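Local coordinates for multidrug resistance protein (Vibrio cholerae, PDB 1YC9) that forms a trimeric outer membrane efflux channel of the OMF family and probably contributes to resistance to puromycin, acriflavine and tetraphenylarsonium chloride, at residues A148-A152 with F423-L427. The protein carries 1 engineered substitution. Numbering follows the deposited sequence.
Sequences ANAYA and FSLDL
Two helical turns, 148-152 on helix 117-183 and 423-427 on helix 398-433, run antiparallel at 172° with their axes 9.9 Å apart; phi/psi stay near -63/-40 throughout. The register is set by Ala152 opposite Ser424, CA to CA 6.4 Å. Ala148 directs its CB at the other helix, 3.6 Å from CD2 of Leu427, and its O, which accepts the helical bond from Ala152 N at 2.8 Å, lies 3.5 Å from Leu427 CD1. Leu427 (chi1 m, chi2 t) thus fills the space beside Ala148 and is backed by Trp26 and Tyr30. The CA-to-CB bond of Asn149 points sideways, but with chi1 m and chi2 -58° the amide reaches the other helix and makes the polar border: OD1 sits 3.6 Å from Leu427 CD1 and accepts from two waters. Water 1, 2.5 Å from Asn149 OD1, donates to Ser424 O at 2.8 Å; water 2, 2.7 Å from the same OD1, lies 2.6 Å from Ser424 OG (chi1 m). A third links Asn149 ND2 (2.8 Å) to Leu427 O, weakly, at 3.1 Å. No direct hydrogen bond crosses. In the outer membrane factor fold, long helices pack into an alpha-barrel below the membrane beta-barrel, and this pair joins helices from the two sequence repeats within one subunit. Ala150 faces away, onto helix 189-223, and the Tyr151 hydroxyl bonds to Asp32 and Gln34. Ala152 CB closes the packing, 3.6 Å from Phe423 CD2, 3.8 Å from Ser424 OG and 4.1 Å from Leu427 CD1; the Phe423 ring (chi1 t, chi2 31°) meets it obliquely and stacks edge-to-face with Tyr30.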
# COMPACT_ATOMS: atom_id res chain seq x y z
N ALA A 148 8.40 10.68 -17.60
CA ALA A 148 9.04 11.98 -17.63
C ALA A 148 9.91 12.25 -16.40
O ALA A 148 11.00 12.79 -16.52
CB ALA A 148 8.00 13.07 -17.77
N ASN A 149 9.43 11.87 -15.21
CA ASN A 149 10.19 12.03 -13.97
C ASN A 149 11.44 11.14 -13.93
O ASN A 149 12.50 11.64 -13.53
CB ASN A 149 9.34 11.86 -12.73
CG ASN A 149 8.48 13.09 -12.45
OD1 ASN A 149 8.96 14.19 -12.29
ND2 ASN A 149 7.20 12.88 -12.41
N ALA A 150 11.34 9.93 -14.47
CA ALA A 150 12.48 9.04 -14.58
C ALA A 150 13.50 9.63 -15.58
O ALA A 150 14.71 9.62 -15.34
CB ALA A 150 12.06 7.65 -14.92
N TYR A 151 12.98 10.29 -16.62
CA TYR A 151 13.77 10.96 -17.62
C TYR A 151 14.48 12.19 -17.08
O TYR A 151 15.66 12.41 -17.39
CB TYR A 151 12.89 11.30 -18.83
CG TYR A 151 13.63 11.49 -20.13
CD1 TYR A 151 14.13 10.41 -20.84
CD2 TYR A 151 13.80 12.77 -20.67
CE1 TYR A 151 14.80 10.58 -22.04
CE2 TYR A 151 14.44 12.95 -21.86
CZ TYR A 151 14.94 11.86 -22.54
OH TYR A 151 15.58 12.06 -23.71
N ALA A 152 13.79 12.95 -16.24
CA ALA A 152 14.36 14.06 -15.54
C ALA A 152 15.57 13.64 -14.74
O ALA A 152 16.58 14.33 -14.73
CB ALA A 152 13.35 14.72 -14.62
N PHE A 423 13.17 21.49 -14.46
CA PHE A 423 12.44 20.52 -15.25
C PHE A 423 11.48 19.73 -14.37
O PHE A 423 10.30 19.62 -14.70
CB PHE A 423 13.42 19.63 -15.98
CG PHE A 423 12.79 18.59 -16.91
CD1 PHE A 423 11.59 18.79 -17.57
CD2 PHE A 423 13.45 17.38 -17.10
CE1 PHE A 423 11.09 17.83 -18.46
CE2 PHE A 423 12.94 16.40 -17.95
CZ PHE A 423 11.74 16.61 -18.62
N SER A 424 11.96 19.24 -13.22
CA SER A 424 11.14 18.50 -12.30
C SER A 424 9.93 19.25 -11.84
O SER A 424 8.84 18.67 -11.75
CB SER A 424 11.97 18.03 -11.10
OG SER A 424 12.87 17.01 -11.57
N LEU A 425 10.11 20.53 -11.55
CA LEU A 425 9.01 21.41 -11.13
C LEU A 425 8.00 21.65 -12.24
O LEU A 425 6.80 21.83 -11.96
CB LEU A 425 9.50 22.72 -10.54
CG LEU A 425 10.09 22.52 -9.15
CD1 LEU A 425 10.72 23.83 -8.69
CD2 LEU A 425 9.02 21.97 -8.15
N ASP A 426 8.47 21.72 -13.47
CA ASP A 426 7.55 21.88 -14.58
C ASP A 426 6.70 20.63 -14.65
O ASP A 426 5.49 20.68 -14.86
CB ASP A 426 8.28 22.15 -15.90
CG ASP A 426 7.37 22.79 -16.93
OD1 ASP A 426 6.82 23.87 -16.61
OD2 ASP A 426 7.12 22.27 -18.02
N LEU A 427 7.34 19.46 -14.53
CA LEU A 427 6.59 18.23 -14.51
C LEU A 427 5.65 18.13 -13.32
O LEU A 427 4.55 17.61 -13.45
CB LEU A 427 7.53 17.01 -14.57
CG LEU A 427 8.45 16.88 -15.78
CD1 LEU A 427 9.48 15.72 -15.51
CD2 LEU A 427 7.64 16.57 -17.03
O HOH W 1 8.30 16.14 -10.81
O HOH W 2 11.55 14.75 -11.71
O HOH W 3 5.19 14.80 -12.41